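Cell division control protein Cdc48 (Mycobacterium smegmatis, PDB 5E7P) probably binds and hydrolyses ATP as a Cdc48-type AAA ATPase with two nucleotide-binding modules. Local coordinates at residues Leu50-Trp55 / Ala68-Ala73; Leu42-Leu47 / Gly667-Leu672; Arg573-Ala578 / Glu618-Val623. All coordinates share one frame; numbering follows the deposited sequence.

Interaction 1 (Leu50-Trp55 / Ala68-Ala73); sequences LGIREW and AVAGVA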
loop_
_atom_site.group_PDB
_atom_site.type_symbol
_atom_site.label_atom_id
_atom_site.label_comp_id
_atom_site.label_asym_id
_atom_site.label_seq_id
_atom_site.Cartn_x
_atom_site.Cartn_y
_atom_site.Cartn_z
ATOM N N LEU A 50 -12.074 18.647 -6.719
ATOM C CA LEU A 50 -12.284 17.954 -5.456
ATOM C C LEU A 50 -10.983 17.760 -4.679
ATOM O O LEU A 50 -11.001 17.525 -3.471
ATOM C CB LEU A 50 -12.970 16.608 -5.692
ATOM C CG LEU A 50 -14.423 16.689 -6.161
ATOM C CD1 LEU A 50 -14.996 15.290 -6.349
ATOM C CD2 LEU A 50 -15.265 17.499 -5.175
ATOM N N GLY A 51 -9.856 17.859 -5.376
ATOM C CA GLY A 51 -8.556 17.727 -4.743
ATOM C C GLY A 51 -8.088 16.288 -4.638
ATOM O O GLY A 51 -7.335 15.935 -3.730
ATOM N N ILE A 52 -8.532 15.455 -5.573
ATOM C CA ILE A 52 -8.171 14.043 -5.572
ATOM C C ILE A 52 -7.553 13.614 -6.898
ATOM O O ILE A 52 -7.663 14.316 -7.903
ATOM C CB ILE A 52 -9.395 13.156 -5.310
ATOM C CG1 ILE A 52 -10.448 13.380 -6.397
ATOM C CG2 ILE A 52 -9.965 13.432 -3.928
ATOM C CD1 ILE A 52 -11.703 12.574 -6.197
ATOM N N ARG A 53 -6.906 12.454 -6.890
ATOM C CA ARG A 53 -6.375 11.865 -8.112
ATOM C C ARG A 53 -7.295 10.743 -8.562
ATOM O O ARG A 53 -8.273 10.427 -7.888
ATOM C CB ARG A 53 -4.976 11.296 -7.873
ATOM C CG ARG A 53 -3.938 12.311 -7.437
ATOM C CD ARG A 53 -2.613 11.622 -7.164
ATOM N NE ARG A 53 -2.745 10.610 -6.119
ATOM C CZ ARG A 53 -1.877 9.623 -5.912
ATOM N NH1 ARG A 53 -0.805 9.502 -6.685
ATOM N NH2 ARG A 53 -2.089 8.753 -4.933
ATOM N N GLU A 54 -6.977 10.138 -9.699
ATOM C CA GLU A 54 -7.682 8.943 -10.137
ATOM C C GLU A 54 -7.450 7.829 -9.116
ATOM O O GLU A 54 -6.426 7.818 -8.432
ATOM C CB GLU A 54 -7.182 8.517 -11.519
ATOM C CG GLU A 54 -8.013 7.429 -12.178
ATOM C CD GLU A 54 -7.379 6.896 -13.447
ATOM O OE1 GLU A 54 -6.221 7.267 -13.735
ATOM O OE2 GLU A 54 -8.041 6.105 -14.153
ATOM N N TRP A 55 -8.413 6.912 -9.016
ATOM C CA TRP A 55 -8.383 5.771 -8.086
ATOM C C TRP A 55 -8.680 6.112 -6.622
ATOM O O TRP A 55 -8.826 5.214 -5.795
ATOM C CB TRP A 55 -7.087 4.953 -8.191
ATOM C CG TRP A 55 -6.793 4.424 -9.562
ATOM C CD1 TRP A 55 -5.670 4.649 -10.298
ATOM C CD2 TRP A 55 -7.637 3.585 -10.365
ATOM N NE1 TRP A 55 -5.756 4.002 -11.505
ATOM C CE2 TRP A 55 -6.954 3.341 -11.572
ATOM C CE3 TRP A 55 -8.900 3.016 -10.180
ATOM C CZ2 TRP A 55 -7.490 2.553 -12.590
ATOM C CZ3 TRP A 55 -9.433 2.237 -11.191
ATOM C CH2 TRP A 55 -8.728 2.012 -12.381
ATOM N N ALA A 68 -17.645 4.966 -4.094
ATOM C CA ALA A 68 -17.093 4.277 -5.250
ATOM C C ALA A 68 -15.695 4.795 -5.556
ATOM O O ALA A 68 -15.268 5.810 -5.009
ATOM C CB ALA A 68 -18.006 4.445 -6.455
ATOM N N VAL A 69 -14.985 4.087 -6.429
ATOM C CA VAL A 69 -13.641 4.480 -6.833
ATOM C C VAL A 69 -13.704 5.418 -8.033
ATOM O O VAL A 69 -14.353 5.114 -9.038
ATOM C CB VAL A 69 -12.782 3.248 -7.190
ATOM C CG1 VAL A 69 -11.408 3.673 -7.707
ATOM C CG2 VAL A 69 -12.646 2.332 -5.982
ATOM N N ALA A 70 -13.035 6.562 -7.928
ATOM C CA ALA A 70 -13.036 7.532 -9.016
ATOM C C ALA A 70 -12.147 7.085 -10.169
ATOM O O ALA A 70 -10.929 6.984 -10.027
ATOM C CB ALA A 70 -12.612 8.906 -8.521
ATOM N N GLY A 71 -12.769 6.813 -11.310
ATOM C CA GLY A 71 -12.040 6.524 -12.529
ATOM C C GLY A 71 -12.229 7.666 -13.508
ATOM O O GLY A 71 -13.288 8.290 -13.537
ATOM N N VAL A 72 -11.204 7.951 -14.305
ATOM C CA VAL A 72 -11.277 9.051 -15.259
ATOM C C VAL A 72 -12.248 8.737 -16.394
ATOM O O VAL A 72 -12.173 7.676 -17.017
ATOM C CB VAL A 72 -9.890 9.402 -15.832
ATOM C CG1 VAL A 72 -10.015 10.451 -16.928
ATOM C CG2 VAL A 72 -8.970 9.894 -14.725
ATOM N N ALA A 73 -13.168 9.664 -16.649
ATOM C CA ALA A 73 -14.155 9.497 -17.708
ATOM C C ALA A 73 -13.504 9.621 -19.076
ATOM O O ALA A 73 -12.566 10.398 -19.260
ATOM C CB ALA A 73 -15.269 10.519 -17.558
#
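Trp55 and Ala70 join the loop after helix 44-50 to strand 65-72 in the CDC48 N-terminal domain, whose clan assignment is consistent with a double-psi beta-barrel. The connection is one backbone hydrogen bond, Trp55 N to Ala70 O, 2.7 Å long with an N-H...O angle of 156°. Backbone pairing of Ala70 with Asp56 and of Ala68 with Val58 carries the link on into the antiparallel ladder with strand 57-61. The loop itself starts at a Schellman motif, with Gly51 at positive phi as the C-prime residue.

The side chains of Glu54, Trp55 and Ile52 add contacts spread along the strand from Val69 to Val72. Glu54 CG is anti to its backbone N (chi1 -170°), and the chain beyond it is extended. It crosses Val72 at about a right angle, with Glu54 CD 3.6 Å from Val72 CG2 and Glu54 CG 3.7 Å from Ala70 O. Val72 CG2 thus meets both the CG methylene and the carboxylate end of Glu54. Glu54 OE2 lies over one face of the Trp55 ring, offset toward the rim. Ile52 adds a looser apolar touch, its CD1 4.4 Å from Ala70 CB. Outside the pair, the carbonyl oxygens of Glu54 and Trp55 take hydrogen bonds from Arg471 and Arg467, giving the loop a second set of partners. Val69 CG1 meets the indole at its edge and in its plane, 3.6 Å from Trp55 CE3.

Interaction 2 (Leu42-Leu47 / Gly667-Leu672); sequences LHPEVL and GKSIPL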
loop_
_atom_site.group_PDB
_atom_site.type_symbol
_atom_site.label_atom_id
_atom_site.label_comp_id
_atom_site.label_asym_id
_atom_site.label_seq_id
_atom_site.Cartn_x
_atom_site.Cartn_y
_atom_site.Cartn_z
ATOM N N LEU A 42 -15.533 10.066 -13.621
ATOM C CA LEU A 42 -15.558 11.506 -13.403
ATOM C C LEU A 42 -14.620 12.224 -14.364
ATOM O O LEU A 42 -13.572 11.695 -14.735
ATOM C CB LEU A 42 -15.161 11.830 -11.962
ATOM C CG LEU A 42 -16.083 11.315 -10.857
ATOM C CD1 LEU A 42 -15.449 11.512 -9.488
ATOM C CD2 LEU A 42 -17.426 12.017 -10.932
ATOM N N HIS A 43 -15.003 13.430 -14.767
ATOM C CA HIS A 43 -14.139 14.275 -15.577
ATOM C C HIS A 43 -12.924 14.670 -14.745
ATOM O O HIS A 43 -13.034 14.849 -13.533
ATOM C CB HIS A 43 -14.900 15.522 -16.027
ATOM C CG HIS A 43 -14.229 16.278 -17.131
ATOM N ND1 HIS A 43 -13.210 17.176 -16.906
ATOM C CD2 HIS A 43 -14.433 16.268 -18.470
ATOM C CE1 HIS A 43 -12.812 17.687 -18.058
ATOM N NE2 HIS A 43 -13.539 17.152 -19.022
ATOM N N PRO A 44 -11.754 14.786 -15.387
ATOM C CA PRO A 44 -10.530 15.178 -14.681
ATOM C C PRO A 44 -10.658 16.513 -13.946
ATOM O O PRO A 44 -10.014 16.705 -12.913
ATOM C CB PRO A 44 -9.506 15.299 -15.810
ATOM C CG PRO A 44 -9.985 14.338 -16.840
ATOM C CD PRO A 44 -11.485 14.389 -16.781
ATOM N N GLU A 45 -11.476 17.420 -14.472
ATOM C CA GLU A 45 -11.676 18.712 -13.826
ATOM C C GLU A 45 -12.372 18.550 -12.476
ATOM O O GLU A 45 -12.118 19.312 -11.541
ATOM C CB GLU A 45 -12.468 19.662 -14.725
ATOM C CG GLU A 45 -12.613 21.055 -14.141
ATOM C CD GLU A 45 -13.234 22.036 -15.109
ATOM O OE1 GLU A 45 -13.560 21.635 -16.246
ATOM O OE2 GLU A 45 -13.390 23.213 -14.729
ATOM N N VAL A 46 -13.245 17.553 -12.379
ATOM C CA VAL A 46 -13.899 17.229 -11.117
ATOM C C VAL A 46 -12.868 16.722 -10.113
ATOM O O VAL A 46 -12.864 17.132 -8.952
ATOM C CB VAL A 46 -15.006 16.174 -11.304
ATOM C CG1 VAL A 46 -15.615 15.791 -9.963
ATOM C CG2 VAL A 46 -16.074 16.695 -12.249
ATOM N N LEU A 47 -11.991 15.835 -10.575
ATOM C CA LEU A 47 -10.916 15.304 -9.745
ATOM C C LEU A 47 -10.028 16.430 -9.230
ATOM O O LEU A 47 -9.621 16.433 -8.068
ATOM C CB LEU A 47 -10.076 14.297 -10.533
ATOM C CG LEU A 47 -10.769 13.025 -11.025
ATOM C CD1 LEU A 47 -9.792 12.165 -11.820
ATOM C CD2 LEU A 47 -11.353 12.239 -9.861
ATOM N N GLY A 667 -2.103 20.324 -13.969
ATOM C CA GLY A 667 -3.202 20.893 -14.728
ATOM C C GLY A 667 -3.332 20.337 -16.131
ATOM O O GLY A 667 -3.970 20.949 -16.988
ATOM N N LYS A 668 -2.746 19.167 -16.360
ATOM C CA LYS A 668 -2.663 18.608 -17.707
ATOM C C LYS A 668 -4.019 18.335 -18.359
ATOM O O LYS A 668 -4.185 18.549 -19.561
ATOM C CB LYS A 668 -1.804 17.338 -17.723
ATOM C CG LYS A 668 -2.395 16.156 -16.970
ATOM C CD LYS A 668 -1.716 14.859 -17.382
ATOM C CE LYS A 668 -1.798 14.650 -18.893
ATOM N NZ LYS A 668 -1.129 13.387 -19.330
ATOM N N SER A 669 -4.985 17.869 -17.575
ATOM C CA SER A 669 -6.280 17.496 -18.132
ATOM C C SER A 669 -7.404 18.456 -17.744
ATOM O O SER A 669 -8.580 18.173 -17.975
ATOM C CB SER A 669 -6.640 16.060 -17.748
ATOM O OG SER A 669 -5.877 15.131 -18.497
ATOM N N ILE A 670 -7.034 19.589 -17.158
ATOM C CA ILE A 670 -8.000 20.631 -16.843
ATOM C C ILE A 670 -8.201 21.517 -18.063
ATOM O O ILE A 670 -7.260 22.174 -18.511
ATOM C CB ILE A 670 -7.522 21.513 -15.677
ATOM C CG1 ILE A 670 -7.273 20.670 -14.427
ATOM C CG2 ILE A 670 -8.530 22.615 -15.396
ATOM C CD1 ILE A 670 -6.597 21.431 -13.301
ATOM N N PRO A 671 -9.425 21.529 -18.616
ATOM C CA PRO A 671 -9.730 22.379 -19.772
ATOM C C PRO A 671 -9.537 23.848 -19.424
ATOM O O PRO A 671 -10.080 24.314 -18.426
ATOM C CB PRO A 671 -11.212 22.095 -20.034
ATOM C CG PRO A 671 -11.452 20.753 -19.436
ATOM C CD PRO A 671 -10.581 20.708 -18.218
ATOM N N LEU A 672 -8.767 24.561 -20.236
ATOM C CA LEU A 672 -8.495 25.969 -19.980
ATOM C C LEU A 672 -9.148 26.870 -21.020
ATOM O O LEU A 672 -9.384 26.459 -22.156
ATOM C CB LEU A 672 -6.987 26.226 -19.952
ATOM C CG LEU A 672 -6.199 25.555 -18.828
ATOM C CD1 LEU A 672 -4.721 25.899 -18.926
ATOM C CD2 LEU A 672 -6.759 25.968 -17.482
#
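His43 and Pro671 lie alongside each other, running opposite ways, the imidazole offering an edge to the pyrrolidine ring. The evidence is that Pro671 CG sits near the plane of the His43 ring, 3.6 Å from His43 CE1, and that Pro671 CD is 3.8 Å from the same carbon. His43 CG is anti to its backbone N (chi1 -165°), which places it beside the carbonyl carbon, and from there the ring reaches both Glu45 N and Pro671. The rotation of the ring is set by a bond within its own segment: Glu45 N donates to His43 ND1 at 3.0 Å, with an N-H...N angle of 166°. The donor lies only 14° out of the imidazole plane. ND1 is thus used as an acceptor, which would leave any ring proton to NE2. One ring face is covered by Pro44 CD, toward the rim.

Glu45 flanks the same proline obliquely. Its extended chain brings Glu45 OE1 to 3.7 Å from Pro671 CD, a van der Waals approach to a methylene group. Pro671 is therefore touched by both His43 and Glu45. A second patch of similar size lies beside them: Pro44 CB meets Ser669 CB at 3.5 Å, and Ser669 stands at the third position of a type I turn from Gly667 to Ile670.

Glu45 also packs on Ala704 and Met705 of helix 690-707, so the first turn of helix 44-50 rests on the C-terminal lid region as well as on the loop 667-672. The N-terminal domain thereby docks on the second AAA module through a classic helix start, with a side-chain N-cap at His43 and proline in the first turn.

Interaction 3 (Arg573-Ala578 / Glu618-Val623); sequences RARDSA and EPLRDV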
loop_
_atom_site.group_PDB
_atom_site.type_symbol
_atom_site.label_atom_id
_atom_site.label_comp_id
_atom_site.label_asym_id
_atom_site.label_seq_id
_atom_site.Cartn_x
_atom_site.Cartn_y
_atom_site.Cartn_z
ATOM N N ARG A 573 15.971 -4.876 10.196
ATOM C CA ARG A 573 15.075 -5.330 9.137
ATOM C C ARG A 573 15.602 -4.892 7.774
ATOM O O ARG A 573 15.463 -5.607 6.784
ATOM C CB ARG A 573 13.654 -4.798 9.333
ATOM C CG ARG A 573 12.629 -5.485 8.434
ATOM C CD ARG A 573 11.380 -4.640 8.218
ATOM N NE ARG A 573 10.813 -4.161 9.474
ATOM C CZ ARG A 573 10.812 -2.888 9.856
ATOM N NH1 ARG A 573 11.338 -1.958 9.071
ATOM N NH2 ARG A 573 10.277 -2.545 11.020
ATOM N N ALA A 574 16.209 -3.712 7.733
ATOM C CA ALA A 574 16.748 -3.177 6.492
ATOM C C ALA A 574 17.964 -3.980 6.046
ATOM O O ALA A 574 18.093 -4.328 4.872
ATOM C CB ALA A 574 17.104 -1.705 6.659
ATOM N N ARG A 575 18.850 -4.275 6.991
ATOM C CA ARG A 575 20.034 -5.078 6.704
ATOM C C ARG A 575 19.655 -6.462 6.183
ATOM O O ARG A 575 20.267 -6.969 5.243
ATOM C CB ARG A 575 20.925 -5.206 7.947
ATOM C CG ARG A 575 21.825 -4.005 8.196
ATOM C CD ARG A 575 22.814 -4.260 9.332
ATOM N NE ARG A 575 22.313 -3.789 10.622
ATOM C CZ ARG A 575 21.801 -4.575 11.565
ATOM N NH1 ARG A 575 21.723 -5.885 11.373
ATOM N NH2 ARG A 575 21.372 -4.050 12.705
ATOM N N ASP A 576 18.636 -7.062 6.793
ATOM C CA ASP A 576 18.207 -8.412 6.434
ATOM C C ASP A 576 17.386 -8.458 5.147
ATOM O O ASP A 576 17.172 -9.531 4.584
ATOM C CB ASP A 576 17.412 -9.047 7.581
ATOM C CG ASP A 576 18.269 -9.325 8.807
ATOM O OD1 ASP A 576 19.510 -9.373 8.675
ATOM O OD2 ASP A 576 17.700 -9.505 9.903
ATOM N N SER A 577 16.931 -7.299 4.683
ATOM C CA SER A 577 16.059 -7.237 3.512
ATOM C C SER A 577 16.727 -6.602 2.292
ATOM O O SER A 577 16.064 -6.356 1.286
ATOM C CB SER A 577 14.776 -6.472 3.843
ATOM O OG SER A 577 14.140 -7.015 4.985
ATOM N N ALA A 578 18.030 -6.345 2.391
ATOM C CA ALA A 578 18.799 -5.698 1.325
ATOM C C ALA A 578 18.554 -6.322 -0.050
ATOM O O ALA A 578 18.414 -7.539 -0.157
ATOM C CB ALA A 578 20.278 -5.729 1.661
ATOM N N GLU A 618 27.124 2.356 7.046
ATOM C CA GLU A 618 28.164 3.015 6.250
ATOM C C GLU A 618 28.935 2.111 5.275
ATOM O O GLU A 618 29.073 2.462 4.109
ATOM C CB GLU A 618 29.129 3.793 7.161
ATOM C CG GLU A 618 30.203 4.587 6.428
ATOM C CD GLU A 618 31.472 3.785 6.179
ATOM O OE1 GLU A 618 31.716 2.805 6.918
ATOM O OE2 GLU A 618 32.223 4.133 5.239
ATOM N N PRO A 619 29.432 0.946 5.733
ATOM C CA PRO A 619 30.213 0.148 4.778
ATOM C C PRO A 619 29.370 -0.695 3.815
ATOM O O PRO A 619 29.903 -1.189 2.820
ATOM C CB PRO A 619 31.032 -0.768 5.690
ATOM C CG PRO A 619 30.163 -0.957 6.879
ATOM C CD PRO A 619 29.454 0.355 7.084
ATOM N N LEU A 620 28.083 -0.858 4.104
ATOM C CA LEU A 620 27.219 -1.697 3.275
ATOM C C LEU A 620 26.944 -1.064 1.915
ATOM O O LEU A 620 26.888 0.160 1.793
ATOM C CB LEU A 620 25.897 -1.988 3.989
ATOM C CG LEU A 620 25.984 -2.599 5.390
ATOM C CD1 LEU A 620 24.595 -2.926 5.915
ATOM C CD2 LEU A 620 26.870 -3.837 5.379
ATOM N N ARG A 621 26.767 -1.903 0.899
ATOM C CA ARG A 621 26.530 -1.426 -0.460
ATOM C C ARG A 621 25.075 -1.561 -0.892
ATOM O O ARG A 621 24.633 -0.886 -1.820
ATOM C CB ARG A 621 27.432 -2.166 -1.450
ATOM C CG ARG A 621 28.908 -1.888 -1.244
ATOM C CD ARG A 621 29.734 -2.269 -2.462
ATOM N NE ARG A 621 31.091 -1.745 -2.362
ATOM C CZ ARG A 621 31.474 -0.581 -2.873
ATOM N NH1 ARG A 621 30.604 0.169 -3.535
ATOM N NH2 ARG A 621 32.729 -0.176 -2.731
ATOM N N ASP A 622 24.335 -2.433 -0.219
ATOM C CA ASP A 622 22.948 -2.692 -0.581
ATOM C C ASP A 622 21.960 -2.032 0.381
ATOM O O ASP A 622 20.775 -2.354 0.384
ATOM C CB ASP A 622 22.689 -4.199 -0.671
ATOM C CG ASP A 622 23.420 -4.986 0.407
ATOM O OD1 ASP A 622 23.924 -4.368 1.368
ATOM O OD2 ASP A 622 23.485 -6.229 0.292
ATOM N N VAL A 623 22.451 -1.107 1.199
ATOM C CA VAL A 623 21.577 -0.359 2.099
ATOM C C VAL A 623 21.886 1.132 2.050
ATOM O O VAL A 623 23.022 1.546 2.277
ATOM C CB VAL A 623 21.691 -0.850 3.563
ATOM C CG1 VAL A 623 20.796 -0.022 4.468
ATOM C CG2 VAL A 623 21.340 -2.327 3.672
#
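Ala574 O is held by two donors, the backbone N of Ser577 at 3.2 Å and the hydroxyl of Ser580, while Val623 CG2 comes to 4.0 Å from this oxygen across the contact. A carbonyl near the C-terminal end of helix 563-576 is thus satisfied at the place where an apolar side chain leans on it. Ser577 is tied in further: its OG donates to Arg573 O at 2.6 Å and also bonds to Gly388 N. This hydroxyl is tilted 20° from the carbonyl plane of Arg573.

Across the contact the chemistry is van der Waals. Ala578 CB stands over the flat face of the Asp622 carboxylate. Asp622 CG lies between its backbone N and carbonyl carbon (chi1 38°), which places it 3.5 Å from Ala578 CB, and Asp622 OD2 is equally far from that methyl. Val623 CG2 is 4.1 Å from the same Ala578 CB, so this methyl touches two consecutive residues. At the outer end Arg575 and Leu620 cross at a slant, with Arg575 CG 3.7 Å from Leu620 CD1. The arginine chain bends at chi3 (-94°), and only its aliphatic part meets the leucine; the guanidinium makes a long, weak ion pair with Glu613.

The contact lies where the neighbouring inner strands 580-585 and 623-629 of the parallel sheet of the second AAA module begin. The backbone bond between Asp622 and Ser580 starts the pairing of 580-585, the Walker B strand, with 623-629, while Ile617 of helix 602-617 packs on both Arg575 and Val623.

Interactions 1 and 2 adjoin, with centres 11 Å apart: Leu42 probably hydrogen-bonds through its backbone to Gly71 and Ala73, and Leu47 packs on Ala70 and Val72. Both involve helix 44-50 or the loop after it, but interaction 1 is local and partly buried, with a backbone bond at its centre, whereas interaction 2 is a surface contact between the N-terminal domain and the far end of the sequence, made by proline rings, an imidazole edge and methylenes. Interaction 3, about 38 and 43 Å from their centres, is also partly buried, yet its polar bonds stay within segments or reach outside residues, and its two segments meet through apolar and carboxylate contacts.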